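Local coordinates for protein RNA polymerase ECF-subfamily sigma factor (Streptomyces venezuelae, PDB 6DXO) that serves as an ECF sigma factor that directs RNA polymerase to specific promoters and is usually held inactive by an anti-sigma factor, probably with a role in aerial mycelium formation, at residues R63-G66 / A67-T71; F48-A51 / L52-S56; G16-Y19 / D20-S23; S23-V26 / Y27-I30. All coordinates share one frame; numbering follows the deposited sequence.

Contact 1: residues R63-G66 / A67-T71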
loop_
_atom_site.group_PDB
_atom_site.type_symbol
_atom_site.label_atom_id
_atom_site.label_comp_id
_atom_site.label_asym_id
_atom_site.label_seq_id
_atom_site.Cartn_x
_atom_site.Cartn_y
_atom_site.Cartn_z
ATOM N N ARG A 63 -7.726 -20.053 -3.666
ATOM C CA ARG A 63 -6.915 -18.832 -3.584
ATOM C C ARG A 63 -7.513 -17.761 -2.667
ATOM O O ARG A 63 -8.725 -17.624 -2.555
ATOM C CB ARG A 63 -6.689 -18.252 -4.981
ATOM C CG ARG A 63 -7.954 -17.704 -5.638
ATOM C CD ARG A 63 -7.807 -17.618 -7.147
ATOM N NE ARG A 63 -8.991 -17.044 -7.776
ATOM C CZ ARG A 63 -10.050 -17.745 -8.168
ATOM N NH1 ARG A 63 -10.078 -19.065 -7.988
ATOM N NH2 ARG A 63 -11.085 -17.128 -8.727
ATOM N N ASP A 64 -6.641 -16.998 -2.017
ATOM C CA ASP A 64 -7.058 -15.906 -1.147
ATOM C C ASP A 64 -6.105 -14.745 -1.428
ATOM O O ASP A 64 -4.896 -14.913 -1.359
ATOM C CB ASP A 64 -6.988 -16.337 0.324
ATOM C CG ASP A 64 -7.514 -15.269 1.274
ATOM O OD1 ASP A 64 -8.689 -15.364 1.680
ATOM O OD2 ASP A 64 -6.753 -14.334 1.607
ATOM N N PHE A 65 -6.648 -13.590 -1.789
ATOM C CA PHE A 65 -5.813 -12.511 -2.295
ATOM C C PHE A 65 -4.861 -11.925 -1.242
ATOM O O PHE A 65 -3.675 -11.745 -1.512
ATOM C CB PHE A 65 -6.647 -11.404 -2.934
ATOM C CG PHE A 65 -5.819 -10.394 -3.670
ATOM C CD1 PHE A 65 -5.170 -10.740 -4.840
ATOM C CD2 PHE A 65 -5.675 -9.103 -3.190
ATOM C CE1 PHE A 65 -4.395 -9.810 -5.524
ATOM C CE2 PHE A 65 -4.902 -8.182 -3.863
ATOM C CZ PHE A 65 -4.266 -8.529 -5.029
ATOM N N GLY A 66 -5.390 -11.642 -0.054
ATOM C CA GLY A 66 -4.576 -11.183 1.059
ATOM C C GLY A 66 -3.480 -12.169 1.429
ATOM O O GLY A 66 -2.330 -11.792 1.638
ATOM N N ALA A 67 -3.827 -13.452 1.505
ATOM C CA ALA A 67 -2.836 -14.482 1.785
ATOM C C ALA A 67 -1.777 -14.555 0.689
ATOM O O ALA A 67 -0.609 -14.771 0.957
ATOM C CB ALA A 67 -3.513 -15.848 1.978
ATOM N N TRP A 68 -2.190 -14.342 -0.557
ATOM C CA TRP A 68 -1.263 -14.371 -1.678
ATOM C C TRP A 68 -0.271 -13.220 -1.576
ATOM O O TRP A 68 0.926 -13.395 -1.772
ATOM C CB TRP A 68 -2.059 -14.267 -2.989
ATOM C CG TRP A 68 -1.268 -14.490 -4.221
ATOM C CD1 TRP A 68 -0.256 -15.381 -4.403
ATOM C CD2 TRP A 68 -1.446 -13.822 -5.475
ATOM N NE1 TRP A 68 0.225 -15.300 -5.688
ATOM C CE2 TRP A 68 -0.494 -14.353 -6.372
ATOM C CE3 TRP A 68 -2.306 -12.808 -5.916
ATOM C CZ2 TRP A 68 -0.382 -13.912 -7.699
ATOM C CZ3 TRP A 68 -2.193 -12.364 -7.230
ATOM C CH2 TRP A 68 -1.246 -12.924 -8.110
ATOM N N LEU A 69 -0.786 -12.037 -1.263
ATOM C CA LEU A 69 0.078 -10.875 -1.079
ATOM C C LEU A 69 1.127 -11.178 -0.000
ATOM O O LEU A 69 2.300 -10.918 -0.176
ATOM C CB LEU A 69 -0.756 -9.658 -0.679
ATOM C CG LEU A 69 -1.587 -9.013 -1.801
ATOM C CD1 LEU A 69 -2.501 -7.918 -1.255
ATOM C CD2 LEU A 69 -0.693 -8.452 -2.911
ATOM N N VAL A 70 0.683 -11.732 1.115
ATOM C CA VAL A 70 1.584 -12.024 2.222
ATOM C C VAL A 70 2.672 -13.019 1.816
ATOM O O VAL A 70 3.856 -12.861 2.157
ATOM C CB VAL A 70 0.802 -12.494 3.462
ATOM C CG1 VAL A 70 1.751 -13.050 4.500
ATOM C CG2 VAL A 70 -0.012 -11.320 4.041
ATOM N N THR A 71 2.281 -14.027 1.049
ATOM C CA THR A 71 3.245 -15.018 0.609
ATOM C C THR A 71 4.226 -14.439 -0.403
ATOM O O THR A 71 5.393 -14.786 -0.392
ATOM C CB THR A 71 2.548 -16.311 0.095
ATOM O OG1 THR A 71 1.649 -15.994 -0.976
ATOM C CG2 THR A 71 1.739 -16.936 1.207
#

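Contact 2: residues F48-A51 / L52-S56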
loop_
_atom_site.group_PDB
_atom_site.type_symbol
_atom_site.label_atom_id
_atom_site.label_comp_id
_atom_site.label_asym_id
_atom_site.label_seq_id
_atom_site.Cartn_x
_atom_site.Cartn_y
_atom_site.Cartn_z
ATOM N N PHE A 48 2.881 -5.642 -4.478
ATOM C CA PHE A 48 1.714 -5.388 -5.315
ATOM C C PHE A 48 2.008 -5.480 -6.815
ATOM O O PHE A 48 1.174 -5.980 -7.596
ATOM C CB PHE A 48 1.076 -4.044 -4.954
ATOM C CG PHE A 48 0.281 -4.091 -3.694
ATOM C CD1 PHE A 48 0.877 -3.804 -2.461
ATOM C CD2 PHE A 48 -1.057 -4.447 -3.724
ATOM C CE1 PHE A 48 0.131 -3.868 -1.286
ATOM C CE2 PHE A 48 -1.812 -4.499 -2.557
ATOM C CZ PHE A 48 -1.220 -4.212 -1.329
ATOM N N LEU A 49 3.172 -4.987 -7.225
ATOM C CA LEU A 49 3.537 -5.038 -8.639
ATOM C C LEU A 49 3.648 -6.478 -9.146
ATOM O O LEU A 49 3.278 -6.781 -10.289
ATOM C CB LEU A 49 4.827 -4.254 -8.906
ATOM C CG LEU A 49 4.676 -2.730 -8.950
ATOM C CD1 LEU A 49 6.034 -2.056 -9.037
ATOM C CD2 LEU A 49 3.806 -2.327 -10.132
ATOM N N ARG A 50 4.143 -7.369 -8.291
ATOM C CA ARG A 50 4.265 -8.772 -8.660
ATOM C C ARG A 50 2.889 -9.428 -8.784
ATOM O O ARG A 50 2.638 -10.182 -9.725
ATOM C CB ARG A 50 5.136 -9.525 -7.647
ATOM C CG ARG A 50 5.404 -10.966 -7.998
ATOM C CD ARG A 50 6.605 -11.090 -8.916
ATOM N NE ARG A 50 7.860 -10.852 -8.206
ATOM C CZ ARG A 50 8.620 -11.815 -7.694
ATOM N NH1 ARG A 50 8.253 -13.083 -7.814
ATOM N NH2 ARG A 50 9.746 -11.513 -7.064
ATOM N N ALA A 51 1.998 -9.119 -7.848
ATOM C CA ALA A 51 0.649 -9.667 -7.860
ATOM C C ALA A 51 -0.048 -9.241 -9.144
ATOM O O ALA A 51 -0.765 -10.020 -9.778
ATOM C CB ALA A 51 -0.132 -9.182 -6.658
ATOM N N LEU A 52 0.170 -7.985 -9.503
ATOM C CA LEU A 52 -0.473 -7.386 -10.667
ATOM C C LEU A 52 0.011 -8.076 -11.921
ATOM O O LEU A 52 -0.788 -8.481 -12.767
ATOM C CB LEU A 52 -0.140 -5.891 -10.709
ATOM C CG LEU A 52 -0.658 -5.063 -11.886
ATOM C CD1 LEU A 52 -0.730 -3.601 -11.468
ATOM C CD2 LEU A 52 0.258 -5.226 -13.072
ATOM N N ARG A 53 1.324 -8.236 -12.030
ATOM C CA ARG A 53 1.914 -8.868 -13.205
ATOM C C ARG A 53 1.496 -10.333 -13.363
ATOM O O ARG A 53 1.518 -10.857 -14.472
ATOM C CB ARG A 53 3.442 -8.751 -13.179
ATOM C CG ARG A 53 3.952 -7.318 -13.276
ATOM C CD ARG A 53 5.435 -7.289 -13.589
ATOM N NE ARG A 53 6.245 -7.818 -12.497
ATOM C CZ ARG A 53 6.996 -7.069 -11.697
ATOM N NH1 ARG A 53 7.045 -5.753 -11.872
ATOM N NH2 ARG A 53 7.707 -7.635 -10.729
ATOM N N ARG A 54 1.122 -10.988 -12.265
ATOM C CA ARG A 54 0.707 -12.390 -12.333
ATOM C C ARG A 54 -0.799 -12.563 -12.160
ATOM O O ARG A 54 -1.287 -13.675 -12.019
ATOM C CB ARG A 54 1.432 -13.232 -11.272
ATOM C CG ARG A 54 2.918 -12.947 -11.142
ATOM C CD ARG A 54 3.607 -14.000 -10.287
ATOM N NE ARG A 54 4.144 -15.095 -11.091
ATOM C CZ ARG A 54 5.428 -15.226 -11.410
ATOM N NH1 ARG A 54 6.310 -14.331 -10.984
ATOM N NH2 ARG A 54 5.833 -16.252 -12.149
ATOM N N ILE A 55 -1.542 -11.465 -12.161
ATOM C CA ILE A 55 -2.939 -11.554 -11.786
ATOM C C ILE A 55 -3.750 -12.458 -12.744
ATOM O O ILE A 55 -4.806 -12.947 -12.377
ATOM C CB ILE A 55 -3.610 -10.150 -11.643
ATOM C CG1 ILE A 55 -4.727 -10.190 -10.595
ATOM C CG2 ILE A 55 -4.106 -9.632 -12.994
ATOM C CD1 ILE A 55 -5.472 -8.877 -10.432
ATOM N N SER A 56 -3.246 -12.675 -13.952
ATOM C CA SER A 56 -3.957 -13.548 -14.913
ATOM C C SER A 56 -3.820 -15.033 -14.551
ATOM O O SER A 56 -4.520 -15.890 -15.108
ATOM C CB SER A 56 -3.472 -13.315 -16.346
ATOM O OG SER A 56 -2.111 -13.676 -16.498
#

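Contact 3: residues G16-Y19 / D20-S23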
loop_
_atom_site.group_PDB
_atom_site.type_symbol
_atom_site.label_atom_id
_atom_site.label_comp_id
_atom_site.label_asym_id
_atom_site.label_seq_id
_atom_site.Cartn_x
_atom_site.Cartn_y
_atom_site.Cartn_z
ATOM N N GLY A 16 -6.380 -0.387 -7.914
ATOM C CA GLY A 16 -6.085 0.690 -6.968
ATOM C C GLY A 16 -6.798 0.481 -5.643
ATOM O O GLY A 16 -6.231 0.686 -4.554
ATOM N N ARG A 17 -8.056 0.073 -5.722
ATOM C CA ARG A 17 -8.838 -0.242 -4.540
ATOM C C ARG A 17 -8.264 -1.439 -3.763
ATOM O O ARG A 17 -8.353 -1.490 -2.532
ATOM C CB ARG A 17 -10.280 -0.554 -4.939
ATOM C CG ARG A 17 -10.959 0.565 -5.708
ATOM C CD ARG A 17 -11.884 1.356 -4.803
ATOM N NE ARG A 17 -11.206 1.782 -3.587
ATOM C CZ ARG A 17 -11.680 1.596 -2.362
ATOM N NH1 ARG A 17 -12.846 0.989 -2.183
ATOM N NH2 ARG A 17 -10.991 2.019 -1.312
ATOM N N LEU A 18 -7.709 -2.416 -4.470
ATOM C CA LEU A 18 -7.085 -3.541 -3.772
ATOM C C LEU A 18 -5.892 -3.009 -2.963
ATOM O O LEU A 18 -5.701 -3.391 -1.811
ATOM C CB LEU A 18 -6.656 -4.656 -4.736
ATOM C CG LEU A 18 -7.808 -5.486 -5.331
ATOM C CD1 LEU A 18 -7.297 -6.474 -6.376
ATOM C CD2 LEU A 18 -8.578 -6.184 -4.228
ATOM N N TYR A 19 -5.105 -2.129 -3.567
ATOM C CA TYR A 19 -4.035 -1.450 -2.837
ATOM C C TYR A 19 -4.554 -0.716 -1.605
ATOM O O TYR A 19 -4.017 -0.867 -0.506
ATOM C CB TYR A 19 -3.248 -0.515 -3.754
ATOM C CG TYR A 19 -2.158 0.237 -3.011
ATOM C CD1 TYR A 19 -0.907 -0.337 -2.817
ATOM C CD2 TYR A 19 -2.398 1.496 -2.483
ATOM C CE1 TYR A 19 0.099 0.335 -2.116
ATOM C CE2 TYR A 19 -1.403 2.184 -1.784
ATOM C CZ TYR A 19 -0.159 1.601 -1.614
ATOM O OH TYR A 19 0.818 2.276 -0.919
ATOM N N ASP A 20 -5.612 0.081 -1.767
ATOM C CA ASP A 20 -6.228 0.713 -0.606
ATOM C C ASP A 20 -6.556 -0.264 0.526
ATOM O O ASP A 20 -6.286 0.005 1.697
ATOM C CB ASP A 20 -7.521 1.427 -1.005
ATOM C CG ASP A 20 -7.306 2.515 -2.016
ATOM O OD1 ASP A 20 -6.178 3.041 -2.148
ATOM O OD2 ASP A 20 -8.313 2.867 -2.686
ATOM N N GLN A 21 -7.121 -1.415 0.180
ATOM C CA GLN A 21 -7.622 -2.354 1.167
ATOM C C GLN A 21 -6.485 -3.110 1.888
ATOM O O GLN A 21 -6.567 -3.377 3.087
ATOM C CB GLN A 21 -8.536 -3.372 0.464
ATOM C CG GLN A 21 -9.036 -4.530 1.314
ATOM C CD GLN A 21 -10.065 -5.383 0.570
ATOM O OE1 GLN A 21 -10.494 -5.042 -0.534
ATOM N NE2 GLN A 21 -10.462 -6.499 1.178
ATOM N N TYR A 22 -5.435 -3.430 1.149
ATOM C CA TYR A 22 -4.419 -4.370 1.644
ATOM C C TYR A 22 -3.043 -3.767 1.913
ATOM O O TYR A 22 -2.181 -4.443 2.502
ATOM C CB TYR A 22 -4.241 -5.525 0.652
ATOM C CG TYR A 22 -5.402 -6.461 0.594
ATOM C CD1 TYR A 22 -6.290 -6.418 -0.472
ATOM C CD2 TYR A 22 -5.611 -7.409 1.596
ATOM C CE1 TYR A 22 -7.372 -7.308 -0.551
ATOM C CE2 TYR A 22 -6.702 -8.315 1.517
ATOM C CZ TYR A 22 -7.572 -8.242 0.447
ATOM O OH TYR A 22 -8.642 -9.119 0.351
ATOM N N SER A 23 -2.800 -2.533 1.480
ATOM C CA SER A 23 -1.421 -2.026 1.542
ATOM C C SER A 23 -0.864 -1.947 2.953
ATOM O O SER A 23 0.303 -2.296 3.172
ATOM C CB SER A 23 -1.260 -0.681 0.821
ATOM O OG SER A 23 -2.085 0.292 1.414
#

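Contact 4: residues S23-V26 / Y27-I30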
loop_
_atom_site.group_PDB
_atom_site.type_symbol
_atom_site.label_atom_id
_atom_site.label_comp_id
_atom_site.label_asym_id
_atom_site.label_seq_id
_atom_site.Cartn_x
_atom_site.Cartn_y
_atom_site.Cartn_z
ATOM N N SER A 23 -2.800 -2.533 1.480
ATOM C CA SER A 23 -1.421 -2.026 1.542
ATOM C C SER A 23 -0.864 -1.947 2.953
ATOM O O SER A 23 0.303 -2.296 3.172
ATOM C CB SER A 23 -1.260 -0.681 0.821
ATOM O OG SER A 23 -2.085 0.292 1.414
ATOM N N ASP A 24 -1.680 -1.522 3.919
ATOM C CA ASP A 24 -1.160 -1.342 5.286
ATOM C C ASP A 24 -0.812 -2.688 5.918
ATOM O O ASP A 24 0.158 -2.816 6.667
ATOM C CB ASP A 24 -2.158 -0.596 6.172
ATOM C CG ASP A 24 -2.238 0.897 5.853
ATOM O OD1 ASP A 24 -1.224 1.492 5.418
ATOM O OD2 ASP A 24 -3.316 1.484 6.065
ATOM N N THR A 25 -1.608 -3.707 5.614
ATOM C CA THR A 25 -1.320 -5.041 6.139
ATOM C C THR A 25 -0.025 -5.602 5.566
ATOM O O THR A 25 0.767 -6.195 6.310
ATOM C CB THR A 25 -2.492 -6.026 5.879
ATOM O OG1 THR A 25 -3.705 -5.495 6.446
ATOM C CG2 THR A 25 -2.192 -7.357 6.527
ATOM N N VAL A 26 0.187 -5.447 4.255
ATOM C CA VAL A 26 1.428 -5.900 3.619
ATOM C C VAL A 26 2.594 -5.148 4.245
ATOM O O VAL A 26 3.604 -5.736 4.642
ATOM C CB VAL A 26 1.408 -5.713 2.084
ATOM C CG1 VAL A 26 2.803 -5.846 1.475
ATOM C CG2 VAL A 26 0.447 -6.729 1.430
ATOM N N TYR A 27 2.429 -3.840 4.360
ATOM C CA TYR A 27 3.504 -2.999 4.912
ATOM C C TYR A 27 3.878 -3.438 6.317
ATOM O O TYR A 27 5.068 -3.555 6.652
ATOM C CB TYR A 27 3.037 -1.555 4.895
ATOM C CG TYR A 27 3.974 -0.558 5.529
ATOM C CD1 TYR A 27 5.135 -0.162 4.888
ATOM C CD2 TYR A 27 3.658 0.011 6.749
ATOM C CE1 TYR A 27 5.999 0.814 5.486
ATOM C CE2 TYR A 27 4.482 0.972 7.339
ATOM C CZ TYR A 27 5.643 1.355 6.706
ATOM O OH TYR A 27 6.440 2.300 7.311
ATOM N N ARG A 28 2.875 -3.687 7.144
ATOM C CA ARG A 28 3.114 -4.107 8.525
ATOM C C ARG A 28 3.772 -5.471 8.620
ATOM O O ARG A 28 4.620 -5.678 9.472
ATOM C CB ARG A 28 1.838 -4.049 9.358
ATOM C CG ARG A 28 1.350 -2.613 9.580
ATOM C CD ARG A 28 0.282 -2.584 10.643
ATOM N NE ARG A 28 -1.031 -2.919 10.115
ATOM C CZ ARG A 28 -1.923 -2.009 9.731
ATOM N NH1 ARG A 28 -1.634 -0.721 9.822
ATOM N NH2 ARG A 28 -3.101 -2.388 9.260
ATOM N N TYR A 29 3.412 -6.391 7.724
ATOM C CA TYR A 29 4.104 -7.677 7.712
ATOM C C TYR A 29 5.602 -7.487 7.410
ATOM O O TYR A 29 6.486 -8.073 8.073
ATOM C CB TYR A 29 3.445 -8.619 6.700
ATOM C CG TYR A 29 4.279 -9.871 6.469
ATOM C CD1 TYR A 29 4.250 -10.927 7.382
ATOM C CD2 TYR A 29 5.131 -9.968 5.369
ATOM C CE1 TYR A 29 5.026 -12.086 7.173
ATOM C CE2 TYR A 29 5.912 -11.115 5.164
ATOM C CZ TYR A 29 5.860 -12.151 6.075
ATOM O OH TYR A 29 6.651 -13.270 5.878
ATOM N N ILE A 30 5.884 -6.642 6.426
ATOM C CA ILE A 30 7.245 -6.392 5.961
ATOM C C ILE A 30 8.060 -5.565 6.977
ATOM O O ILE A 30 9.244 -5.830 7.194
ATOM C CB ILE A 30 7.236 -5.691 4.573
ATOM C CG1 ILE A 30 6.637 -6.616 3.497
ATOM C CG2 ILE A 30 8.628 -5.263 4.141
ATOM C CD1 ILE A 30 6.577 -5.977 2.102
#

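Contact 1: residues R63-G66 / A67-T71
Asp64 caps the N-terminus of helix 65-79: its OD2 accepts from Ala67 N at 3.1 Å, in a nearly straight bond (165°) that uses the lone pair facing away from OD1. With CG anti to the backbone N (chi1 -176°), the carboxylate is carried over the first turn, where it meets an amide of that turn. The main chain of Asp64 also starts the helical ladder, for Asp64 O takes Trp68 N at 2.9 Å; Phe65 O then receives Leu69 N and Gly66 O receives Val70 N.

Below the cap, Phe65 is wedged between two side chains of the next turn. Its CE1 meets CE3 of Trp68 at 3.7 Å, rim to rim, with the ring planes 61° apart, so the pair is not stacked. Leu69 covers one face of the phenyl ring, CG lying toward the rim and CD1 reaching CE2 of Phe65 at 3.6 Å. With an alanine in place of Phe65, Trp68 CE3 and Leu69 CD1 would probably lose the ring they both pack on, opening a gap beneath the helix start.

The first turn docks between two helices. Phe65 packs edge-to-face on Tyr22 of helix 12-31, Leu69 touches Phe48 and Ala51 of helix 37-53, and Trp68 stacks on Phe58 in the preceding loop.

Contact 2: residues F48-A51 / L52-S56
Phe48 O accepts Leu52 N at 2.9 Å and Leu49 O accepts Arg53 N at 3.0 Å, the last regular turn of helix 37-53. Arg54 is the first residue to leave helical backbone angles. Its amide still reaches Arg50 O at 3.1 Å and adds a weak bond to Ala51 O, which marks where the helix gives way to the loop.

Phe48 packs largely within its own chain, on Tyr22, Val26 and Leu69, but also meets Leu70 of the partner chain, as does Leu49; Leu52 packs on Met74 of that chain. Three arginines line another side. Arg53 folds back over the preceding turn: CG rests against Leu49 O at 3.1 Å, and the guanidinium, bent at chi3 (-67°), lies with a face above that same carbonyl oxygen. Its NH2 passes Arg50 NE at 4.1 Å, the two guanidinium planes only 21° apart, while its salt bridge is to Glu46. Arg54 runs alongside Arg50, pointing the same way. There the Arg50 CD methylene meets the guanidinium edge of Arg54, and NH1 of Arg50 is 3.9 Å from NH1 of Arg54.

So many like charges would be costly together, but Glu46 offsets one, and the carbonyl-rich C-terminal end of the helix is likely to ease the rest.

Contact 3: residues G16-Y19 / D20-S23
Tyr19 holds its ring anti to the backbone N (chi1 178°), which lays a face of the ring against Ser23 one turn on. Ser23 CB sits over it, 3.5 Å from the centroid of the Tyr19 ring, as a CH-pi contact. Arg17 reaches its partner by bending at both chi2 (-101°) and chi3, curling its guanidinium forward along the helix to Asp20. The grip is side-on: NE and NH2 of Arg17 both donate to Asp20 OD2, at 3.2 and 3.1 Å, with that oxygen close to the guanidinium plane and the carboxylate plane turned 47° from it. The carboxylate is shared, because OD1 of Asp20 forms a salt bridge with Arg67 of the partner chain, so Arg17 probably steadies the acid for that intermolecular bond.

Tyr19 O accepts Ser23 N at 2.9 Å, with a weaker bond from Tyr22 N. On another side of the helix, Leu18 and Tyr22 lie side by side, CD2 of Leu18 being 4.0 Å from CE1 of Tyr22.

Leu18 and Tyr22 pack on Phe65 of helix 65-79, and Phe48 of helix 37-53 touches both Tyr22 and Tyr19, the latter edge-to-face. The OH of Tyr19 is hydrogen-bonded to Gln66 of the partner chain.

Contact 4: residues S23-V26 / Y27-I30
Ser23 O accepts Tyr27 N at 2.9 Å, and Asp24 O accepts Arg28 N at the same 2.9 Å; Thr25 O and Val26 O continue the series to Tyr29 N and Ile30 N. The ladder resumes here in regular form, just past a kink where the amides of Asp24 and Thr25 lack a bond to the turn before.

Arg28 drapes back over this turn. Its CG touches Asp24 O at 3.2 Å, and a bend at chi3 (-83°) swings the guanidinium round, one face over that carbonyl oxygen and with NH1 and NH2 each 3.7 Å from Asp24 CB. The charged ends of the two residues do not meet: NH1 of Arg28 stays 4.7 Å from OD2 of Asp24. Each turns instead to the partner chain, Arg28 NH1 donating to Pro56 O and Asp24 OD1 pairing with Lys63. A leucine in place of Arg28 would probably leave Pro56 O of the partner chain without this donor and remove the flat group that lies over Asp24 O.

Across the helix, Val26 and Ile30 point the same way, CG1 of Val26 lying 3.8 Å from CD1 of Ile30. They turn to helices 65-79 and 37-53, Val26 meeting Leu69 and Ile30 meeting Ala73 and Leu43. This division is that of an amphipathic helix, here one of the packed helices of sigma-70 region 2, with Asp24 and Arg28 turned to the second protein of the complex.

Contacts 3 and 4 are successive turns of helix 12-31 and share Ser23; contact 2 closes helix 37-53 and contact 1 opens helix 65-79, so the four sample three packed helices of region 2. Each has a buried flank and a more exposed one. The buried flanks converge: Leu69 of contact 1 touches Phe48 of contact 2, Tyr22 of contact 3 and Val26 of contact 4. Polar chemistry follows position. Contact 1 spends its carboxylate on a helix start and meets no other chain, contact 2 gathers arginines at a helix end but meets the partner chain through apolar side chains, and contacts 3 and 4 direct acids and an arginine into that interface.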